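Local coordinates for p-47 protein (Clostridium botulinum E1 str. 'BoNT E Beluga', PDB 5WIX) that is of unknown function but has a BPI-like fold of the TULIP type, which in relatives commonly binds lipids, at residues A[33-38]-A[66-71]; A[62-67]-A[80-85]; A[261-266]-A[278-283]. All coordinates share one frame; numbering follows the deposited sequence.

Contact 1: A[33-38]-A[66-71]; sequences VVNKHL and NWEIIN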
loop_
_atom_site.group_PDB
_atom_site.type_symbol
_atom_site.label_atom_id
_atom_site.label_comp_id
_atom_site.label_asym_id
_atom_site.label_seq_id
_atom_site.Cartn_x
_atom_site.Cartn_y
_atom_site.Cartn_z
ATOM N N VAL A 33 -8.780 -12.879 9.565
ATOM C CA VAL A 33 -9.861 -11.919 9.351
ATOM C C VAL A 33 -10.933 -12.413 8.379
ATOM O O VAL A 33 -12.117 -12.500 8.730
ATOM C CB VAL A 33 -9.300 -10.579 8.838
ATOM C CG1 VAL A 33 -10.423 -9.658 8.353
ATOM C CG2 VAL A 33 -8.492 -9.917 9.935
ATOM N N VAL A 34 -10.518 -12.728 7.158
ATOM C CA VAL A 34 -11.468 -13.148 6.136
ATOM C C VAL A 34 -12.157 -14.479 6.463
ATOM O O VAL A 34 -13.348 -14.631 6.191
ATOM C CB VAL A 34 -10.776 -13.246 4.773
ATOM C CG1 VAL A 34 -9.461 -13.956 4.930
ATOM C CG2 VAL A 34 -11.680 -13.948 3.747
ATOM N N ASN A 35 -11.424 -15.422 7.061
ATOM C CA ASN A 35 -11.992 -16.722 7.450
ATOM C C ASN A 35 -13.291 -16.566 8.213
ATOM O O ASN A 35 -14.226 -17.356 8.049
ATOM C CB ASN A 35 -11.015 -17.525 8.316
ATOM C CG ASN A 35 -10.004 -18.306 7.502
ATOM O OD1 ASN A 35 -10.225 -18.622 6.322
ATOM N ND2 ASN A 35 -8.877 -18.627 8.134
ATOM N N LYS A 36 -13.323 -15.533 9.050
ATOM C CA LYS A 36 -14.448 -15.262 9.930
ATOM C C LYS A 36 -15.648 -14.663 9.185
ATOM O O LYS A 36 -16.800 -15.020 9.456
ATOM C CB LYS A 36 -13.991 -14.344 11.068
ATOM C CG LYS A 36 -12.902 -14.973 11.956
ATOM C CD LYS A 36 -12.578 -14.108 13.180
ATOM C CE LYS A 36 -11.608 -14.811 14.129
ATOM N NZ LYS A 36 -11.273 -13.968 15.315
ATOM N N HIS A 37 -15.385 -13.764 8.240
ATOM C CA HIS A 37 -16.458 -13.246 7.391
ATOM C C HIS A 37 -16.899 -14.300 6.389
ATOM O O HIS A 37 -18.019 -14.269 5.876
ATOM C CB HIS A 37 -16.017 -11.969 6.678
ATOM C CG HIS A 37 -16.040 -10.772 7.565
ATOM N ND1 HIS A 37 -14.940 -9.958 7.758
ATOM C CD2 HIS A 37 -17.023 -10.261 8.345
ATOM C CE1 HIS A 37 -15.245 -9.001 8.609
ATOM N NE2 HIS A 37 -16.507 -9.157 8.980
ATOM N N LEU A 38 -16.004 -15.240 6.122
ATOM C CA LEU A 38 -16.331 -16.371 5.285
ATOM C C LEU A 38 -17.301 -17.279 6.025
ATOM O O LEU A 38 -18.274 -17.758 5.444
ATOM C CB LEU A 38 -15.066 -17.128 4.894
ATOM C CG LEU A 38 -15.262 -18.106 3.741
ATOM C CD1 LEU A 38 -16.190 -17.488 2.705
ATOM C CD2 LEU A 38 -13.916 -18.474 3.114
ATOM N N ASN A 66 -18.285 -25.299 7.365
ATOM C CA ASN A 66 -17.367 -24.166 7.348
ATOM C C ASN A 66 -16.312 -24.319 6.251
ATOM O O ASN A 66 -15.979 -25.446 5.864
ATOM C CB ASN A 66 -16.680 -24.024 8.707
ATOM C CG ASN A 66 -15.935 -22.711 8.850
ATOM O OD1 ASN A 66 -16.378 -21.675 8.350
ATOM N ND2 ASN A 66 -14.792 -22.751 9.529
ATOM N N TRP A 67 -15.808 -23.197 5.730
ATOM C CA TRP A 67 -14.592 -23.215 4.906
ATOM C C TRP A 67 -13.520 -22.390 5.612
ATOM O O TRP A 67 -13.818 -21.397 6.288
ATOM C CB TRP A 67 -14.818 -22.668 3.491
ATOM C CG TRP A 67 -15.852 -23.379 2.677
ATOM C CD1 TRP A 67 -16.728 -24.322 3.112
ATOM C CD2 TRP A 67 -16.123 -23.192 1.285
ATOM N NE1 TRP A 67 -17.530 -24.739 2.081
ATOM C CE2 TRP A 67 -17.180 -24.056 0.941
ATOM C CE3 TRP A 67 -15.583 -22.382 0.290
ATOM C CZ2 TRP A 67 -17.700 -24.137 -0.341
ATOM C CZ3 TRP A 67 -16.102 -22.455 -0.988
ATOM C CH2 TRP A 67 -17.149 -23.326 -1.290
ATOM N N GLU A 68 -12.269 -22.799 5.446
ATOM C CA GLU A 68 -11.182 -22.216 6.216
ATOM C C GLU A 68 -9.927 -22.155 5.367
ATOM O O GLU A 68 -9.346 -23.185 5.012
ATOM C CB GLU A 68 -10.940 -23.027 7.493
ATOM C CG GLU A 68 -9.818 -22.533 8.384
ATOM C CD GLU A 68 -9.592 -23.463 9.565
ATOM O OE1 GLU A 68 -10.593 -23.914 10.167
ATOM O OE2 GLU A 68 -8.418 -23.758 9.875
ATOM N N ILE A 69 -9.533 -20.936 5.028
ATOM C CA ILE A 69 -8.355 -20.706 4.206
ATOM C C ILE A 69 -7.107 -21.068 5.012
ATOM O O ILE A 69 -7.045 -20.791 6.220
ATOM C CB ILE A 69 -8.313 -19.242 3.740
ATOM C CG1 ILE A 69 -9.707 -18.831 3.268
ATOM C CG2 ILE A 69 -7.272 -19.040 2.644
ATOM C CD1 ILE A 69 -9.878 -17.351 3.087
ATOM N N ILE A 70 -6.138 -21.717 4.365
ATOM C CA ILE A 70 -4.915 -22.133 5.055
ATOM C C ILE A 70 -3.692 -21.874 4.189
ATOM O O ILE A 70 -3.806 -21.470 3.025
ATOM C CB ILE A 70 -4.926 -23.663 5.474
ATOM C CG1 ILE A 70 -4.718 -24.592 4.269
ATOM C CG2 ILE A 70 -6.193 -24.032 6.249
ATOM C CD1 ILE A 70 -4.410 -26.054 4.639
ATOM N N ASN A 71 -2.518 -22.112 4.768
ATOM C CA ASN A 71 -1.253 -22.014 4.040
ATOM C C ASN A 71 -1.171 -22.945 2.845
ATOM O O ASN A 71 -2.023 -23.806 2.658
ATOM C CB ASN A 71 -0.067 -22.330 4.955
ATOM C CG ASN A 71 0.165 -21.272 6.009
ATOM O OD1 ASN A 71 -0.763 -20.853 6.691
ATOM N ND2 ASN A 71 1.413 -20.845 6.155
#
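Asn35 and Glu68 have the closest CA atoms across the contact, 5.7 Å apart; the axes of helix segment 33-38 and strand segment 66-70 run almost antiparallel, at 166°. The polar link is the carboxamide of Asn35, which addresses both backbone groups of one residue, Ile69. Its OD1 accepts the Ile69 N-H at 2.7 Å, a moderately bent bond whose donor is tilted 28° from the carbonyl plane of the amide. The ND2 of the same group gives a weak bond to Ile69 O at 3.4 Å. Asparagine suits this place because a carboxamide carries a donor and an acceptor side by side, matching the N-H and C=O that one extended residue turns to the same edge of its strand, and can therefore pair with a strand residue much as another strand would. Two bonds, one of them weak, limit how far the group can turn. Glu68, the residue before, sends its own backbone bonds to Lys81 of the neighbouring strand 78-85. A helix lying against a strongly curled antiparallel sheet is a feature of the TULIP fold, and this contact joins helix 31-42 to strand 58-70 of such a sheet. Apolar packing lies next to the amide. Ile69 points toward the helix, and its CD1 lies 3.9 Å from both CG1 and CG2 of Val34, the two side chains crossing at about a right angle. Leu38, with CG anti to the backbone N (chi1 -165°), brings CD2 within 4.2 Å of the same Ile69 CD1. Leu38 CD2 also lies 4.3 Å from Trp67 CB, while the indole leads off to pack on Ile42. Branched aliphatic chains fill this buried layer, and Tyr204 of strand 203-210 packs on both Val34 and Ile69.

Contact 2: A[62-67]-A[80-85]; sequences MIFDNW and IKIFIK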
loop_
_atom_site.group_PDB
_atom_site.type_symbol
_atom_site.label_atom_id
_atom_site.label_comp_id
_atom_site.label_asym_id
_atom_site.label_seq_id
_atom_site.Cartn_x
_atom_site.Cartn_y
_atom_site.Cartn_z
ATOM N N MET A 62 -23.755 -32.236 -0.969
ATOM C CA MET A 62 -22.870 -31.726 0.081
ATOM C C MET A 62 -23.453 -30.526 0.839
ATOM O O MET A 62 -23.755 -29.490 0.242
ATOM C CB MET A 62 -21.513 -31.333 -0.517
ATOM C CG MET A 62 -20.483 -32.447 -0.547
ATOM S SD MET A 62 -18.875 -31.920 -1.198
ATOM C CE MET A 62 -19.250 -31.566 -2.922
ATOM N N ILE A 63 -23.594 -30.657 2.156
ATOM C CA ILE A 63 -24.031 -29.533 2.983
ATOM C C ILE A 63 -22.905 -29.070 3.902
ATOM O O ILE A 63 -22.372 -29.848 4.702
ATOM C CB ILE A 63 -25.273 -29.879 3.824
ATOM C CG1 ILE A 63 -26.525 -29.878 2.941
ATOM C CG2 ILE A 63 -25.438 -28.887 4.968
ATOM C CD1 ILE A 63 -27.815 -30.226 3.680
ATOM N N PHE A 64 -22.566 -27.788 3.790
ATOM C CA PHE A 64 -21.333 -27.265 4.363
ATOM C C PHE A 64 -21.439 -26.689 5.770
ATOM O O PHE A 64 -22.349 -25.917 6.078
ATOM C CB PHE A 64 -20.767 -26.195 3.443
ATOM C CG PHE A 64 -20.300 -26.722 2.125
ATOM C CD1 PHE A 64 -19.120 -27.441 2.028
ATOM C CD2 PHE A 64 -21.040 -26.497 0.980
ATOM C CE1 PHE A 64 -18.692 -27.920 0.813
ATOM C CE2 PHE A 64 -20.611 -26.972 -0.237
ATOM C CZ PHE A 64 -19.438 -27.686 -0.321
ATOM N N ASP A 65 -20.467 -27.070 6.600
ATOM C CA ASP A 65 -20.297 -26.552 7.954
ATOM C C ASP A 65 -19.473 -25.249 7.964
ATOM O O ASP A 65 -19.908 -24.223 8.490
ATOM C CB ASP A 65 -19.624 -27.621 8.829
ATOM C CG ASP A 65 -19.530 -27.218 10.290
ATOM O OD1 ASP A 65 -20.573 -26.867 10.879
ATOM O OD2 ASP A 65 -18.410 -27.257 10.850
ATOM N N ASN A 66 -18.285 -25.299 7.365
ATOM C CA ASN A 66 -17.367 -24.166 7.348
ATOM C C ASN A 66 -16.312 -24.319 6.251
ATOM O O ASN A 66 -15.979 -25.446 5.864
ATOM C CB ASN A 66 -16.680 -24.024 8.707
ATOM C CG ASN A 66 -15.935 -22.711 8.850
ATOM O OD1 ASN A 66 -16.378 -21.675 8.350
ATOM N ND2 ASN A 66 -14.792 -22.751 9.529
ATOM N N TRP A 67 -15.808 -23.197 5.730
ATOM C CA TRP A 67 -14.592 -23.215 4.906
ATOM C C TRP A 67 -13.520 -22.390 5.612
ATOM O O TRP A 67 -13.818 -21.397 6.288
ATOM C CB TRP A 67 -14.818 -22.668 3.491
ATOM C CG TRP A 67 -15.852 -23.379 2.677
ATOM C CD1 TRP A 67 -16.728 -24.322 3.112
ATOM C CD2 TRP A 67 -16.123 -23.192 1.285
ATOM N NE1 TRP A 67 -17.530 -24.739 2.081
ATOM C CE2 TRP A 67 -17.180 -24.056 0.941
ATOM C CE3 TRP A 67 -15.583 -22.382 0.290
ATOM C CZ2 TRP A 67 -17.700 -24.137 -0.341
ATOM C CZ3 TRP A 67 -16.102 -22.455 -0.988
ATOM C CH2 TRP A 67 -17.149 -23.326 -1.290
ATOM N N ILE A 80 -7.788 -24.259 0.764
ATOM C CA ILE A 80 -8.806 -24.169 1.799
ATOM C C ILE A 80 -9.306 -25.515 2.302
ATOM O O ILE A 80 -9.453 -26.470 1.549
ATOM C CB ILE A 80 -10.030 -23.343 1.330
ATOM C CG1 ILE A 80 -10.708 -23.994 0.129
ATOM C CG2 ILE A 80 -9.629 -21.903 0.983
ATOM C CD1 ILE A 80 -11.951 -23.261 -0.296
ATOM N N LYS A 81 -9.554 -25.553 3.604
ATOM C CA LYS A 81 -10.074 -26.707 4.310
ATOM C C LYS A 81 -11.604 -26.709 4.211
ATOM O O LYS A 81 -12.252 -25.726 4.551
ATOM C CB LYS A 81 -9.602 -26.656 5.773
ATOM C CG LYS A 81 -9.616 -27.959 6.540
ATOM C CD LYS A 81 -9.018 -27.782 7.948
ATOM C CE LYS A 81 -7.503 -27.534 7.921
ATOM N NZ LYS A 81 -6.853 -27.994 9.195
ATOM N N ILE A 82 -12.183 -27.805 3.736
ATOM C CA ILE A 82 -13.633 -27.898 3.588
ATOM C C ILE A 82 -14.248 -28.802 4.671
ATOM O O ILE A 82 -13.936 -29.988 4.753
ATOM C CB ILE A 82 -14.015 -28.437 2.190
ATOM C CG1 ILE A 82 -13.265 -27.671 1.106
ATOM C CG2 ILE A 82 -15.494 -28.300 1.949
ATOM C CD1 ILE A 82 -13.495 -26.205 1.170
ATOM N N PHE A 83 -15.109 -28.238 5.511
ATOM C CA PHE A 83 -15.778 -29.024 6.541
ATOM C C PHE A 83 -17.203 -29.361 6.098
ATOM O O PHE A 83 -18.055 -28.474 6.006
ATOM C CB PHE A 83 -15.836 -28.278 7.883
ATOM C CG PHE A 83 -14.488 -27.954 8.490
ATOM C CD1 PHE A 83 -14.106 -28.527 9.697
ATOM C CD2 PHE A 83 -13.629 -27.042 7.889
ATOM C CE1 PHE A 83 -12.883 -28.216 10.278
ATOM C CE2 PHE A 83 -12.403 -26.732 8.462
ATOM C CZ PHE A 83 -12.032 -27.315 9.658
ATOM N N ILE A 84 -17.465 -30.634 5.820
ATOM C CA ILE A 84 -18.828 -31.069 5.556
ATOM C C ILE A 84 -19.412 -31.556 6.866
ATOM O O ILE A 84 -18.703 -32.187 7.643
ATOM C CB ILE A 84 -18.873 -32.182 4.501
ATOM C CG1 ILE A 84 -17.732 -31.993 3.492
ATOM C CG2 ILE A 84 -20.238 -32.227 3.830
ATOM C CD1 ILE A 84 -17.850 -32.827 2.231
ATOM N N LYS A 85 -20.679 -31.260 7.139
ATOM C CA LYS A 85 -21.286 -31.782 8.362
ATOM C C LYS A 85 -22.562 -32.578 8.066
ATOM O O LYS A 85 -23.133 -33.208 8.955
ATOM C CB LYS A 85 -21.574 -30.649 9.350
ATOM C CG LYS A 85 -21.396 -31.065 10.808
ATOM C CD LYS A 85 -20.252 -30.317 11.487
ATOM C CE LYS A 85 -20.027 -30.823 12.911
ATOM N NZ LYS A 85 -19.143 -29.919 13.705
#
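Asp65 and Asn66 together face Phe83 in a classic beta bulge, which interrupts the antiparallel hairpin of strands 58-70 and 78-85 where the first strand turns a corner. Phe83 O takes the N-H of Asp65 at 2.9 Å. The same Phe83 O is 3.5 Å from Asn66 N, a weak bond, while Phe83 N returns a nearly straight bond to Asn66 O. Before the bulge, Lys85 N binds Ile63 O at 3.3 Å, the donor lying nearly along the C=O axis. The extra residue shifts the register by one, and the side chains of Phe64 and Ile84 diverge. Beyond it Trp67 and Ile82 form a non-hydrogen-bonded pair with side chains on the same face. Ile82 CD1 sits over the five-membered ring of Trp67 in a CH-pi contact, 4.0 Å from its centroid. Its other branch, CG2, meets the edge of the Phe64 ring near CE1, so one branched residue serves two aromatics. Those aromatics also meet each other: Trp67 CZ2 stands 3.9 Å above the centre of the Phe64 ring. Back on the other side of the bulge, Met62 SD touches Ile84 CD1 at 3.7 Å, a flexible thioether fitting against a methyl. On the more exposed side Asp65, with CG anti to the backbone N (chi1 -174°), lies beside Lys85, and OD2 and NZ make a long salt bridge of 4.0 Å. Ile42 of helix 31-42 packs on Trp67, and Phe49 of strand 48-53 meets Phe64 edge-to-face; strand 104-113 pairs with strand 78-85, putting Leu105 against Ile82.

Contact 3: A[261-266]-A[278-283]; sequences TSNNFN and KNKNTL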
loop_
_atom_site.group_PDB
_atom_site.type_symbol
_atom_site.label_atom_id
_atom_site.label_comp_id
_atom_site.label_asym_id
_atom_site.label_seq_id
_atom_site.Cartn_x
_atom_site.Cartn_y
_atom_site.Cartn_z
ATOM N N THR A 261 5.253 26.637 -5.403
ATOM C CA THR A 261 4.059 25.801 -5.469
ATOM C C THR A 261 4.178 24.421 -6.115
ATOM O O THR A 261 3.273 24.041 -6.854
ATOM C CB THR A 261 2.915 26.486 -6.261
ATOM O OG1 THR A 261 3.265 26.564 -7.650
ATOM C CG2 THR A 261 2.550 27.856 -5.702
ATOM N N SER A 262 5.243 23.668 -5.870
ATOM C CA SER A 262 5.332 22.288 -6.402
ATOM C C SER A 262 5.443 22.209 -7.925
ATOM O O SER A 262 6.139 21.341 -8.451
ATOM C CB SER A 262 4.132 21.426 -5.964
ATOM O OG SER A 262 3.052 21.534 -6.872
ATOM N N ASN A 263 4.737 23.084 -8.630
ATOM C CA ASN A 263 4.989 23.287 -10.042
ATOM C C ASN A 263 6.456 23.702 -10.189
ATOM O O ASN A 263 7.083 23.474 -11.228
ATOM C CB ASN A 263 4.049 24.342 -10.631
ATOM C CG ASN A 263 4.025 24.305 -12.148
ATOM O OD1 ASN A 263 4.110 23.226 -12.746
ATOM N ND2 ASN A 263 3.928 25.481 -12.784
ATOM N N ASN A 264 6.992 24.294 -9.116
ATOM C CA ASN A 264 8.415 24.587 -8.989
ATOM C C ASN A 264 9.299 23.371 -8.733
ATOM O O ASN A 264 10.527 23.477 -8.825
ATOM C CB ASN A 264 8.632 25.594 -7.866
ATOM C CG ASN A 264 8.106 26.964 -8.220
ATOM O OD1 ASN A 264 7.339 27.569 -7.475
ATOM N ND2 ASN A 264 8.492 27.445 -9.384
ATOM N N PHE A 265 8.680 22.222 -8.430
ATOM C CA PHE A 265 9.404 20.990 -8.069
ATOM C C PHE A 265 9.229 19.808 -9.008
ATOM O O PHE A 265 8.143 19.569 -9.549
ATOM C CB PHE A 265 8.988 20.524 -6.680
ATOM C CG PHE A 265 9.508 21.378 -5.580
ATOM C CD1 PHE A 265 10.778 21.169 -5.081
ATOM C CD2 PHE A 265 8.738 22.406 -5.063
ATOM C CE1 PHE A 265 11.262 21.951 -4.070
ATOM C CE2 PHE A 265 9.217 23.204 -4.057
ATOM C CZ PHE A 265 10.486 22.975 -3.560
ATOM N N ASN A 266 10.310 19.047 -9.160
ATOM C CA ASN A 266 10.290 17.759 -9.846
ATOM C C ASN A 266 10.555 16.609 -8.881
ATOM O O ASN A 266 11.243 16.777 -7.871
ATOM C CB ASN A 266 11.332 17.731 -10.965
ATOM C CG ASN A 266 10.743 18.077 -12.313
ATOM O OD1 ASN A 266 9.521 18.039 -12.492
ATOM N ND2 ASN A 266 11.605 18.405 -13.277
ATOM N N LYS A 278 13.925 17.018 -6.571
ATOM C CA LYS A 278 14.729 18.162 -6.970
ATOM C C LYS A 278 13.850 19.358 -7.357
ATOM O O LYS A 278 12.673 19.202 -7.682
ATOM C CB LYS A 278 15.658 17.780 -8.114
ATOM C CG LYS A 278 16.803 16.873 -7.694
ATOM C CD LYS A 278 17.959 17.016 -8.678
ATOM C CE LYS A 278 19.162 16.180 -8.281
ATOM N NZ LYS A 278 18.901 14.721 -8.444
ATOM N N ASN A 279 14.412 20.558 -7.292
ATOM C CA ASN A 279 13.705 21.742 -7.782
ATOM C C ASN A 279 13.716 21.822 -9.317
ATOM O O ASN A 279 14.708 21.459 -9.973
ATOM C CB ASN A 279 14.315 23.002 -7.187
ATOM C CG ASN A 279 15.760 23.193 -7.590
ATOM O OD1 ASN A 279 16.521 22.234 -7.728
ATOM N ND2 ASN A 279 16.147 24.445 -7.784
ATOM N N LYS A 280 12.605 22.284 -9.889
ATOM C CA LYS A 280 12.456 22.339 -11.348
ATOM C C LYS A 280 13.142 23.582 -11.863
ATOM O O LYS A 280 13.582 23.644 -13.010
ATOM C CB LYS A 280 10.973 22.339 -11.755
ATOM C CG LYS A 280 10.710 22.276 -13.273
ATOM C CD LYS A 280 9.219 22.483 -13.623
ATOM C CE LYS A 280 8.336 21.290 -13.234
ATOM N NZ LYS A 280 6.890 21.513 -13.556
ATOM N N ASN A 281 13.236 24.566 -10.973
ATOM C CA ASN A 281 13.734 25.896 -11.287
ATOM C C ASN A 281 13.931 26.731 -10.025
ATOM O O ASN A 281 13.808 26.216 -8.902
ATOM C CB ASN A 281 12.775 26.611 -12.237
ATOM C CG ASN A 281 11.327 26.517 -11.786
ATOM O OD1 ASN A 281 11.018 26.623 -10.598
ATOM N ND2 ASN A 281 10.430 26.303 -12.738
ATOM N N THR A 282 14.212 28.020 -10.217
ATOM C CA THR A 282 14.524 28.907 -9.107
ATOM C C THR A 282 13.335 29.004 -8.150
ATOM O O THR A 282 12.201 29.268 -8.566
ATOM C CB THR A 282 14.925 30.328 -9.598
ATOM O OG1 THR A 282 15.999 30.242 -10.547
ATOM C CG2 THR A 282 15.366 31.193 -8.421
ATOM N N LEU A 283 13.597 28.767 -6.869
ATOM C CA LEU A 283 12.577 28.919 -5.843
ATOM C C LEU A 283 12.628 30.322 -5.239
ATOM O O LEU A 283 13.633 30.707 -4.632
ATOM C CB LEU A 283 12.758 27.860 -4.748
ATOM C CG LEU A 283 13.098 26.465 -5.271
ATOM C CD1 LEU A 283 13.390 25.496 -4.116
ATOM C CD2 LEU A 283 11.976 25.942 -6.156
#
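Asn264 and Lys280 meet through their backbones, Lys280 N donating to Asn264 O at 2.6 Å with an N-H...O angle of 159°. The side chain of Asn264 adds a second link: ND2 gives a hydrogen bond of 2.9 Å to Asn281 OD1, the two amide planes standing 73° apart. The OD1 of Asn264 accepts Thr261 N, so this one carboxamide both braces its own loop and reaches the other segment. Asparagine is well suited to that double use, having a donor and an acceptor on one short stem. Lys280 reaches farther. The chain turns about its CG-CD bond (chi3 -71°), which swings CE back toward Asn263, and NZ lies 3.0 Å from Asn263 O, a hydrogen bond, with a weaker one of 3.4 Å to Asn263 OD1. The ammonium group thus holds a backbone carbonyl of the type I turn from Ser262 to Phe265. Along the stem, Lys280 CB sits by Asn264 O, and CD and CE by Asn263 O, with CE also meeting Asn266 OD1. Past the turn the segments become a beta hairpin: Asn266 and Lys278 are a hydrogen-bonded antiparallel pair, with Asn266 N to Lys278 O at 2.8 Å and Lys278 N to Asn266 O at 3.0 Å. Phe265 and Asn279 form the adjoining non-hydrogen-bonded pair. In the buried part of the contact, Leu283 packs on the ring of Phe265, with Leu283 CD1 3.9 Å from Phe265 CZ. Leu283 CD2 lies above one face, displaced toward the rim, and also touches Asn264 CB. Strand 293-307 flanks strand 275-279: Asn279 OD1 accepts Phe302 N there, and the Phe302 ring meets Phe265 edge-to-face, while Met256 and Ile260 from the preceding loop also pack on Phe265.

Contacts 1 and 2 are neighbours, their centres about 11 Å apart, and share Asn66 and Trp67 on strand 58-70. Contact 1 sets helix 31-42 against that strand, and contact 2 joins it to strand 78-85, so the helix packs on the same curled sheet that the hairpin helps to build. Contact 3 follows later in the chain, in a different antiparallel sheet on the opposite side of the chain's centre. Its centre is about 49 Å from that of contact 1 and about 60 Å from that of contact 2, with no touching atoms. This wide separation between two curled sheets is consistent with the elongated, BPI-like architecture of the protein.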